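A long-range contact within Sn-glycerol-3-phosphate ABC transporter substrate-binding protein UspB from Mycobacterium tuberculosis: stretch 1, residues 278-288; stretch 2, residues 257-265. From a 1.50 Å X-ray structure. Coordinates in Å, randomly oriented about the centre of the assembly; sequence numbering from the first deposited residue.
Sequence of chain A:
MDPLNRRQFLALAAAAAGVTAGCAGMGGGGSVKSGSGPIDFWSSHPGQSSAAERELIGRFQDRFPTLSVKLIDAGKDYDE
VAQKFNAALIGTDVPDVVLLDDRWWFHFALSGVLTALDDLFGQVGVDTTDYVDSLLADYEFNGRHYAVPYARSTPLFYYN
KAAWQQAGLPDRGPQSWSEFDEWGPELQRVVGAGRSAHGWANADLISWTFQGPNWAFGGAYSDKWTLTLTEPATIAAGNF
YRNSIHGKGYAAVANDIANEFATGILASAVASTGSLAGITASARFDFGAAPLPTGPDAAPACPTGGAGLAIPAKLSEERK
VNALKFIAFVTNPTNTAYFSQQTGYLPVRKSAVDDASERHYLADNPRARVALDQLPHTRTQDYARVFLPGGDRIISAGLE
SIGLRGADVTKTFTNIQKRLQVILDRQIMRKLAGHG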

# COMPACT_ATOMS: atom_id res chain seq x y z
N GLY A 278 -14.49 7.36 3.52
CA GLY A 278 -15.00 7.40 4.88
C GLY A 278 -14.86 8.76 5.54
O GLY A 278 -15.78 9.24 6.21
N ILE A 279 -13.70 9.38 5.35
CA ILE A 279 -13.47 10.72 5.87
C ILE A 279 -14.41 11.73 5.21
O ILE A 279 -14.99 12.58 5.88
CB ILE A 279 -11.99 11.13 5.69
CG1 ILE A 279 -11.09 10.24 6.56
CG2 ILE A 279 -11.80 12.60 6.02
CD1 ILE A 279 -9.62 10.34 6.24
N THR A 280 -14.59 11.60 3.90
CA THR A 280 -15.49 12.50 3.18
C THR A 280 -16.91 12.41 3.73
O THR A 280 -17.60 13.42 3.89
CB THR A 280 -15.49 12.20 1.67
OG1 THR A 280 -14.16 12.31 1.17
CG2 THR A 280 -16.40 13.18 0.93
N ALA A 281 -17.35 11.19 4.04
CA ALA A 281 -18.70 10.97 4.53
C ALA A 281 -18.92 11.44 5.97
O ALA A 281 -20.04 11.77 6.35
CB ALA A 281 -19.07 9.50 4.40
N SER A 282 -17.85 11.48 6.76
CA SER A 282 -17.95 11.75 8.19
C SER A 282 -17.56 13.17 8.61
O SER A 282 -18.07 13.69 9.60
CB SER A 282 -17.08 10.76 8.97
OG SER A 282 -17.66 9.47 8.97
N ALA A 283 -16.63 13.78 7.87
CA ALA A 283 -16.12 15.10 8.25
C ALA A 283 -17.16 16.20 8.12
O ALA A 283 -17.81 16.33 7.08
CB ALA A 283 -14.89 15.44 7.43
N ARG A 284 -17.30 17.01 9.16
CA ARG A 284 -18.25 18.11 9.15
C ARG A 284 -17.52 19.45 9.08
O ARG A 284 -18.00 20.46 9.60
CB ARG A 284 -19.16 18.04 10.37
CG ARG A 284 -20.10 16.85 10.39
CD ARG A 284 -21.11 17.00 11.53
NE ARG A 284 -22.07 15.91 11.62
CZ ARG A 284 -23.20 15.84 10.92
NH1 ARG A 284 -23.51 16.80 10.06
NH2 ARG A 284 -24.01 14.80 11.07
N PHE A 285 -16.35 19.42 8.45
CA PHE A 285 -15.55 20.62 8.21
C PHE A 285 -14.91 20.46 6.83
O PHE A 285 -14.86 19.36 6.29
CB PHE A 285 -14.47 20.76 9.29
CG PHE A 285 -13.59 19.54 9.42
CD1 PHE A 285 -12.44 19.41 8.67
CD2 PHE A 285 -13.92 18.53 10.31
CE1 PHE A 285 -11.64 18.29 8.78
CE2 PHE A 285 -13.12 17.40 10.43
CZ PHE A 285 -11.98 17.29 9.66
N ASP A 286 -14.43 21.57 6.27
CA ASP A 286 -13.75 21.53 4.98
C ASP A 286 -12.37 20.94 5.19
O ASP A 286 -11.62 21.37 6.07
CB ASP A 286 -13.63 22.95 4.42
CG ASP A 286 -13.20 22.99 2.98
OD1 ASP A 286 -13.19 21.93 2.31
OD2 ASP A 286 -12.88 24.09 2.49
N PHE A 287 -12.02 19.94 4.38
CA PHE A 287 -10.69 19.35 4.47
C PHE A 287 -10.02 19.25 3.11
O PHE A 287 -10.69 19.21 2.06
CB PHE A 287 -10.71 17.99 5.19
CG PHE A 287 -11.28 16.86 4.37
CD1 PHE A 287 -12.65 16.64 4.34
CD2 PHE A 287 -10.45 16.01 3.67
CE1 PHE A 287 -13.18 15.60 3.59
CE2 PHE A 287 -10.97 14.96 2.92
CZ PHE A 287 -12.34 14.76 2.88
N GLY A 288 -8.70 19.22 3.13
CA GLY A 288 -7.92 19.02 1.94
C GLY A 288 -7.19 17.69 1.95
O GLY A 288 -6.98 17.05 2.99
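Stretch 2, residues 257-265: IANEFATGI

How does stretch 2 lie on the helical start of stretch 1? Residues 257-262 form a helix running in nearly the same sense as helix 278-282: the axes cross at -29° and approach to 9.4 Å. Ile-279 lies against two alanines of stretch 2, Ala-258 and Ala-262. Its CD1 lies 4.2 Å from CB of Ala-258, and its CG2 lies 4.4 Å from CB of Ala-262. The same Ile-279 CG2 meets the edge of the Phe-261 ring, 3.8 Å from Phe-261 CD2.

What happens where the first helix ends? Ser-282 still points toward stretch 2, its CB 4.0 Å from CB of Ala-262. Ala-283 then leaves helical geometry, and here the backbones come closest in register, with CA of Ala-283 4.6 Å from CA of Ala-262. No direct hydrogen bond joins the stretches. Instead, CA of Ala-283 makes a CA-H...O contact with O of Ala-262 at 3.6 Å, and a water bridges the next step, donating to Ala-262 O at 2.7 Å and accepting from Arg-284 N at 2.9 Å.

Why does Phe-285 fit against the end of the second helix? Its extended backbone and p rotamer bring the ring edge to two carbonyls: CZ lies 3.3 Å from Phe-261 O, and CE2 lies 3.3 Å from Ala-262 O. The ring also turns an edge, at CZ and CE1, toward the face of the Phe-261 ring, with CE1 3.9 Å from Phe-261 CZ, planes at 77° and centroids 5.6 Å apart. Nearby, Gly-264 closes the helix in a Schellman motif, its N 4.1 Å from Phe-285 CE2; at its backbone angles (phi 95°, psi 8°) a CB would be jammed against the carbonyl O of Thr-263, which calls for glycine.

How does the contact finish? At the start of the strand, Phe-287 CB packs 3.9 Å from Phe-261 CZ, at the edge of that ring. Phe-261 thus touches Ile-279, Phe-285 and Phe-287 in turn.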

# COMPACT_ATOMS: atom_id res chain seq x y z
N ILE A 257 -6.87 6.43 13.21
CA ILE A 257 -6.39 7.69 12.66
C ILE A 257 -7.38 8.38 11.73
O ILE A 257 -7.56 9.60 11.81
CB ILE A 257 -4.99 7.52 12.00
CG1 ILE A 257 -4.36 8.88 11.73
CG2 ILE A 257 -5.06 6.64 10.75
CD1 ILE A 257 -2.90 8.78 11.35
N ALA A 258 -8.04 7.62 10.87
CA ALA A 258 -9.00 8.21 9.94
C ALA A 258 -10.16 8.83 10.71
O ALA A 258 -10.60 9.95 10.41
CB ALA A 258 -9.52 7.17 8.97
N ASN A 259 -10.64 8.11 11.70
CA ASN A 259 -11.71 8.60 12.55
C ASN A 259 -11.30 9.80 13.43
O ASN A 259 -12.07 10.73 13.62
CB ASN A 259 -12.24 7.46 13.40
CG ASN A 259 -13.60 7.74 13.92
OD1 ASN A 259 -14.58 7.75 13.18
ND2 ASN A 259 -13.68 7.96 15.22
N GLU A 260 -10.08 9.77 13.96
CA GLU A 260 -9.62 10.90 14.76
C GLU A 260 -9.48 12.16 13.91
O GLU A 260 -9.73 13.26 14.39
CB GLU A 260 -8.31 10.57 15.48
CG GLU A 260 -8.50 9.63 16.66
CD GLU A 260 -7.26 9.48 17.51
OE1 GLU A 260 -6.40 10.39 17.48
OE2 GLU A 260 -7.14 8.46 18.21
N PHE A 261 -9.08 11.99 12.66
CA PHE A 261 -9.06 13.13 11.75
C PHE A 261 -10.49 13.60 11.43
O PHE A 261 -10.80 14.79 11.52
CB PHE A 261 -8.31 12.83 10.45
CG PHE A 261 -8.35 13.98 9.50
CD1 PHE A 261 -7.55 15.09 9.70
CD2 PHE A 261 -9.24 13.98 8.43
CE1 PHE A 261 -7.61 16.18 8.85
CE2 PHE A 261 -9.31 15.07 7.57
CZ PHE A 261 -8.48 16.17 7.78
N ALA A 262 -11.34 12.66 11.02
CA ALA A 262 -12.69 13.01 10.58
C ALA A 262 -13.55 13.67 11.65
O ALA A 262 -14.43 14.46 11.33
CB ALA A 262 -13.41 11.79 10.01
N THR A 263 -13.28 13.35 12.92
CA THR A 263 -14.07 13.91 14.02
C THR A 263 -13.44 15.19 14.57
O THR A 263 -14.00 15.82 15.46
CB THR A 263 -14.25 12.90 15.18
OG1 THR A 263 -12.96 12.47 15.65
CG2 THR A 263 -15.04 11.70 14.72
N GLY A 264 -12.27 15.56 14.05
CA GLY A 264 -11.67 16.83 14.40
C GLY A 264 -10.66 16.81 15.54
O GLY A 264 -10.22 17.86 15.99
N ILE A 265 -10.27 15.62 16.00
CA ILE A 265 -9.28 15.51 17.06
C ILE A 265 -7.88 15.89 16.56
O ILE A 265 -7.07 16.46 17.30
CB ILE A 265 -9.25 14.09 17.65
CG1 ILE A 265 -10.64 13.66 18.13
CG2 ILE A 265 -8.23 13.99 18.80
CD1 ILE A 265 -11.30 14.64 19.08
O HOH W 1 -16.25 16.42 11.77